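Local coordinates for protein endoglucanase (PDB 1VHO) that probably acts as an aminopeptidase of the M42 family, a hydrolase using two divalent metal cations per subunit, despite its name of endoglucanase, at residues A[226-230]-A[302-308]; A[238-242]-A[273-277]. One frame throughout, in Å; residues are numbered along the deposited sequence.

Interaction 1. Residues A[226-230]-A[302-308]; sequences MDVTF and SIPLKYM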
loop_
_atom_site.group_PDB
_atom_site.type_symbol
_atom_site.label_atom_id
_atom_site.label_comp_id
_atom_site.label_asym_id
_atom_site.label_seq_id
_atom_site.Cartn_x
_atom_site.Cartn_y
_atom_site.Cartn_z
HETATM N N MSE A 226 -9.379 -0.111 0.829
HETATM C CA MSE A 226 -8.563 -1.310 0.741
HETATM C C MSE A 226 -7.614 -1.382 1.944
HETATM O O MSE A 226 -7.032 -0.354 2.306
HETATM C CB MSE A 226 -7.647 -1.202 -0.494
HETATM C CG MSE A 226 -8.311 -1.081 -1.838
HETATM SE SE MSE A 226 -9.128 -2.753 -2.309
HETATM C CE MSE A 226 -10.890 -2.464 -1.613
ATOM N N ASP A 227 -7.307 -2.597 2.353
ATOM C CA ASP A 227 -6.331 -2.758 3.429
ATOM C C ASP A 227 -5.736 -4.159 3.251
ATOM O O ASP A 227 -5.996 -4.811 2.231
ATOM C CB ASP A 227 -6.991 -2.621 4.798
ATOM C CG ASP A 227 -6.045 -2.114 5.877
ATOM O OD1 ASP A 227 -4.801 -2.192 5.747
ATOM O OD2 ASP A 227 -6.547 -1.606 6.902
ATOM N N VAL A 228 -4.887 -4.559 4.176
ATOM C CA VAL A 228 -4.323 -5.908 4.143
ATOM C C VAL A 228 -4.528 -6.502 5.552
ATOM O O VAL A 228 -4.699 -5.720 6.503
ATOM C CB VAL A 228 -2.826 -5.982 3.793
ATOM C CG1 VAL A 228 -2.620 -5.610 2.298
ATOM C CG2 VAL A 228 -2.063 -5.005 4.678
ATOM N N THR A 229 -4.521 -7.823 5.624
ATOM C CA THR A 229 -4.680 -8.438 6.960
ATOM C C THR A 229 -4.085 -9.826 6.966
ATOM O O THR A 229 -3.794 -10.443 5.952
ATOM C CB THR A 229 -6.207 -8.580 7.241
ATOM O OG1 THR A 229 -6.433 -8.884 8.622
ATOM C CG2 THR A 229 -6.803 -9.729 6.416
ATOM N N PHE A 230 -4.009 -10.450 8.141
ATOM C CA PHE A 230 -3.633 -11.883 8.163
ATOM C C PHE A 230 -4.039 -12.431 9.531
ATOM O O PHE A 230 -4.964 -13.227 9.625
ATOM C CB PHE A 230 -2.186 -12.192 7.843
ATOM C CG PHE A 230 -1.969 -13.648 7.463
ATOM C CD1 PHE A 230 -2.566 -14.167 6.323
ATOM C CD2 PHE A 230 -1.206 -14.472 8.264
ATOM C CE1 PHE A 230 -2.398 -15.510 5.997
ATOM C CE2 PHE A 230 -1.053 -15.826 7.955
ATOM C CZ PHE A 230 -1.653 -16.340 6.821
ATOM N N SER A 302 -9.943 -6.422 2.520
ATOM C CA SER A 302 -8.527 -6.636 2.657
ATOM C C SER A 302 -7.953 -7.808 1.892
ATOM O O SER A 302 -8.611 -8.827 1.687
ATOM C CB SER A 302 -8.181 -6.901 4.165
ATOM O OG SER A 302 -8.490 -5.714 4.920
ATOM N N ILE A 303 -6.668 -7.629 1.525
ATOM C CA ILE A 303 -5.916 -8.703 0.863
ATOM C C ILE A 303 -5.100 -9.449 1.932
ATOM O O ILE A 303 -4.410 -8.798 2.743
ATOM C CB ILE A 303 -4.964 -8.056 -0.166
ATOM C CG1 ILE A 303 -5.746 -7.538 -1.385
ATOM C CG2 ILE A 303 -3.902 -9.076 -0.621
ATOM C CD1 ILE A 303 -6.526 -8.572 -2.180
ATOM N N PRO A 304 -5.171 -10.770 2.008
ATOM C CA PRO A 304 -4.405 -11.552 2.973
ATOM C C PRO A 304 -2.906 -11.338 2.694
ATOM O O PRO A 304 -2.496 -11.357 1.527
ATOM C CB PRO A 304 -4.718 -13.021 2.655
ATOM C CG PRO A 304 -6.102 -12.915 2.008
ATOM C CD PRO A 304 -5.983 -11.662 1.143
ATOM N N LEU A 305 -2.177 -11.056 3.748
ATOM C CA LEU A 305 -0.712 -10.843 3.533
ATOM C C LEU A 305 0.010 -11.546 4.649
ATOM O O LEU A 305 -0.385 -11.470 5.814
ATOM C CB LEU A 305 -0.498 -9.325 3.507
ATOM C CG LEU A 305 0.925 -8.796 3.354
ATOM C CD1 LEU A 305 0.840 -7.374 2.798
ATOM C CD2 LEU A 305 1.675 -8.781 4.689
ATOM N N LYS A 306 1.110 -12.223 4.347
ATOM C CA LYS A 306 1.866 -12.898 5.414
ATOM C C LYS A 306 3.165 -12.168 5.653
ATOM O O LYS A 306 3.727 -11.556 4.732
ATOM C CB LYS A 306 2.065 -14.344 4.924
ATOM C CG LYS A 306 2.409 -15.359 6.002
ATOM C CD LYS A 306 2.459 -16.761 5.382
ATOM C CE LYS A 306 2.167 -17.840 6.401
ATOM N NZ LYS A 306 3.338 -18.135 7.277
ATOM N N TYR A 307 3.693 -12.168 6.870
ATOM C CA TYR A 307 4.974 -11.546 7.209
ATOM C C TYR A 307 4.889 -10.026 7.150
ATOM O O TYR A 307 5.753 -9.299 6.673
ATOM C CB TYR A 307 6.165 -12.091 6.408
ATOM C CG TYR A 307 6.155 -13.606 6.315
ATOM C CD1 TYR A 307 6.225 -14.410 7.433
ATOM C CD2 TYR A 307 6.003 -14.202 5.057
ATOM C CE1 TYR A 307 6.173 -15.805 7.303
ATOM C CE2 TYR A 307 5.940 -15.573 4.916
ATOM C CZ TYR A 307 6.013 -16.361 6.052
ATOM O OH TYR A 307 5.959 -17.725 5.908
HETATM N N MSE A 308 3.760 -9.532 7.660
HETATM C CA MSE A 308 3.441 -8.126 7.741
HETATM C C MSE A 308 4.633 -7.323 8.271
HETATM O O MSE A 308 5.271 -7.785 9.213
HETATM C CB MSE A 308 2.333 -7.945 8.814
HETATM C CG MSE A 308 1.855 -6.502 8.891
HETATM SE SE MSE A 308 0.779 -6.087 7.359
HETATM C CE MSE A 308 -0.666 -7.320 7.591
#
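V228 stands at the middle of the seam between 226-230 and 302-308, and its two methyls fill different hollows. CG1 reaches CD1 of L305 at 3.9 Å and also lies against CB of I303. With chi1 at -70°, CG1 lies anti to the carbonyl carbon, which leaves CG2 between the backbone N and the carbonyl carbon, where it meets CE of M308 at 4.0 Å; the selenomethionine chain is bent at chi2 and chi3, which curls its selenium and terminal methyl back over the valine. Beneath these side chains the two strands run parallel, D227 beside S302, V228 beside I303 and T229 beside P304. I303 N donates to D227 O, T229 N to I303 O at 3.0 Å, and L305 N to T229 O at 2.8 Å, with S302, V228 and P304 adding CA-H...O contacts. On the face bearing D227, T229, S302 and P304, CG2 of T229 rests 3.9 Å from CB of S302. F230 closes the end of the seam, its ring carrying CG of K306 over one face, 4.0 Å from CE2, and CB of P304 near its plane at the edge. An alanine in place of F230 would remove this ring and is likely to leave the aliphatic part of K306 without its platform and a gap beside P304. K306 NZ is meanwhile hydrogen-bonded to Y307 OH. D227, predicted to bind one zinc ion, turns its carboxylate away from S302, and its OD1 forms a salt bridge with R281. The paired strands lie inside the mixed sheet, flanked by 61-67 and 247-249; V228 and I303 face helix 171-187, while helix 317-333 covers I303 and P304.

Interaction 2. Residues A[238-242]-A[273-277]; sequences DHIEL and LQEEA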
loop_
_atom_site.group_PDB
_atom_site.type_symbol
_atom_site.label_atom_id
_atom_site.label_comp_id
_atom_site.label_asym_id
_atom_site.label_seq_id
_atom_site.Cartn_x
_atom_site.Cartn_y
_atom_site.Cartn_z
ATOM N N ASP A 238 -7.192 -17.335 14.611
ATOM C CA ASP A 238 -6.576 -17.055 13.317
ATOM C C ASP A 238 -7.135 -18.041 12.283
ATOM O O ASP A 238 -7.118 -19.254 12.524
ATOM C CB ASP A 238 -5.069 -17.196 13.375
ATOM C CG ASP A 238 -4.273 -16.038 13.921
ATOM O OD1 ASP A 238 -4.818 -15.083 14.515
ATOM O OD2 ASP A 238 -3.025 -16.038 13.738
ATOM N N HIS A 239 -7.618 -17.567 11.136
ATOM C CA HIS A 239 -8.156 -18.459 10.134
ATOM C C HIS A 239 -7.907 -17.958 8.706
ATOM O O HIS A 239 -8.157 -18.677 7.732
ATOM C CB HIS A 239 -9.661 -18.663 10.379
ATOM C CG HIS A 239 -10.457 -17.391 10.272
ATOM N ND1 HIS A 239 -10.559 -16.454 11.259
ATOM C CD2 HIS A 239 -11.129 -16.895 9.206
ATOM C CE1 HIS A 239 -11.262 -15.413 10.814
ATOM N NE2 HIS A 239 -11.635 -15.668 9.586
ATOM N N ILE A 240 -7.369 -16.767 8.546
ATOM C CA ILE A 240 -7.130 -16.257 7.183
ATOM C C ILE A 240 -5.999 -16.977 6.506
ATOM O O ILE A 240 -4.928 -17.211 7.091
ATOM C CB ILE A 240 -6.857 -14.732 7.231
ATOM C CG1 ILE A 240 -8.063 -13.989 7.830
ATOM C CG2 ILE A 240 -6.524 -14.213 5.833
ATOM C CD1 ILE A 240 -9.354 -14.149 7.078
ATOM N N GLU A 241 -6.165 -17.302 5.215
ATOM C CA GLU A 241 -5.143 -17.964 4.437
ATOM C C GLU A 241 -4.932 -17.248 3.081
ATOM O O GLU A 241 -5.911 -16.755 2.509
ATOM C CB GLU A 241 -5.534 -19.408 4.067
ATOM C CG GLU A 241 -5.821 -20.338 5.240
ATOM C CD GLU A 241 -6.123 -21.745 4.757
ATOM O OE1 GLU A 241 -5.364 -22.309 3.938
ATOM O OE2 GLU A 241 -7.166 -22.311 5.150
ATOM N N LEU A 242 -3.681 -17.236 2.632
ATOM C CA LEU A 242 -3.424 -16.652 1.303
ATOM C C LEU A 242 -4.135 -17.555 0.277
ATOM O O LEU A 242 -4.058 -18.784 0.430
ATOM C CB LEU A 242 -1.928 -16.760 0.968
ATOM C CG LEU A 242 -0.969 -15.996 1.900
ATOM C CD1 LEU A 242 0.399 -15.772 1.229
ATOM C CD2 LEU A 242 -1.553 -14.650 2.267
ATOM N N LEU A 273 -14.627 -15.650 -0.766
ATOM C CA LEU A 273 -14.309 -14.563 0.173
ATOM C C LEU A 273 -13.965 -15.122 1.548
ATOM O O LEU A 273 -14.313 -16.268 1.863
ATOM C CB LEU A 273 -15.566 -13.687 0.377
ATOM C CG LEU A 273 -16.087 -12.865 -0.826
ATOM C CD1 LEU A 273 -17.372 -12.145 -0.456
ATOM C CD2 LEU A 273 -15.035 -11.851 -1.294
ATOM N N GLN A 274 -13.307 -14.282 2.344
ATOM C CA GLN A 274 -13.020 -14.666 3.735
ATOM C C GLN A 274 -13.592 -13.519 4.557
ATOM O O GLN A 274 -14.067 -12.553 3.932
ATOM C CB GLN A 274 -11.500 -14.775 3.953
ATOM C CG GLN A 274 -10.889 -15.939 3.209
ATOM C CD GLN A 274 -9.412 -16.112 3.420
ATOM O OE1 GLN A 274 -9.034 -16.883 4.294
ATOM N NE2 GLN A 274 -8.532 -15.464 2.622
ATOM N N GLU A 275 -13.606 -13.587 5.899
ATOM C CA GLU A 275 -14.134 -12.453 6.616
ATOM C C GLU A 275 -13.384 -12.278 7.941
ATOM O O GLU A 275 -12.653 -13.159 8.362
ATOM C CB GLU A 275 -15.634 -12.555 6.824
ATOM C CG GLU A 275 -16.066 -13.465 7.940
ATOM C CD GLU A 275 -15.726 -14.915 7.757
ATOM O OE1 GLU A 275 -14.924 -15.436 8.553
ATOM O OE2 GLU A 275 -16.263 -15.556 6.829
ATOM N N GLU A 276 -13.532 -11.110 8.531
ATOM C CA GLU A 276 -12.876 -10.851 9.826
ATOM C C GLU A 276 -13.801 -9.950 10.624
ATOM O O GLU A 276 -14.502 -9.107 10.057
ATOM C CB GLU A 276 -11.480 -10.280 9.608
ATOM C CG GLU A 276 -11.441 -8.881 9.004
ATOM C CD GLU A 276 -10.005 -8.477 8.628
ATOM O OE1 GLU A 276 -9.028 -9.070 9.143
ATOM O OE2 GLU A 276 -9.849 -7.608 7.769
ATOM N N ALA A 277 -13.866 -10.118 11.941
ATOM C CA ALA A 277 -14.766 -9.358 12.785
ATOM C C ALA A 277 -14.519 -7.865 12.738
ATOM O O ALA A 277 -15.470 -7.113 12.817
ATOM C CB ALA A 277 -14.667 -9.820 14.254
HETATM O O HOH W 1 -10.753 -18.132 6.088
#
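Q274 reaches across to the backbone of E241 and grips it with both ends of its amide. OE1 accepts from E241 N at 3.0 Å, in the carbonyl plane and on a lone pair, while NE2 donates to E241 O at 2.9 Å with that oxygen tilted 21° out of the amide plane. NE2 has a second acceptor in G245 O, so the rotation of the amide is fixed from several directions. The chain is extended beyond CG (chi2 -178°), which carries the amide out from strand 274-276 to the loop. Alongside it lies I240, whose CD1 presses on CB of Q274 at 3.8 Å and whose CG2 sits near the amide; P304 and V247 touch both I240 and Q274, which are buried, and complete this compact half.

The other half is looser and largely exposed. H239 sends its ring edge toward the strand, where NE2 donates to E275 O at 3.0 Å, with the oxygen close to the ring plane and the nitrogen nearly in line with the carbonyl bond. The E275 carboxylate folds back toward the same ring, OE1 standing 3.5 Å from NE2. A water bridges the two halves, donating to Q274 OE1 at 2.8 Å and to H239 O. E241 directs its carboxylate away to a salt bridge with K244.

An irregular loop is thus tied to the outermost strand of a mixed sheet by a glutamine whose amide pairs with the N-H and C=O of one residue, mimicking the paired bonds of a neighbouring strand.

Interactions 1 and 2 lie with their centres about 10 Å apart on one mixed sheet, interaction 1 among its inner strands and interaction 2 at the edge formed by 274-276, with strand 247-249 between 297-304 and that edge. Along the chain the order is 226-230, 238-242, 273-277, 302-308, so both halves of interaction 2 fall between those of interaction 1. They touch directly: T229 OG1 and E276 OE1, 2.7 Å apart, probably share a hydrogen bond, and P304 packs against L242 and Q274. The surface loop after strand 222-229 is thereby joined to the sheet that carries D227 of the predicted metal site.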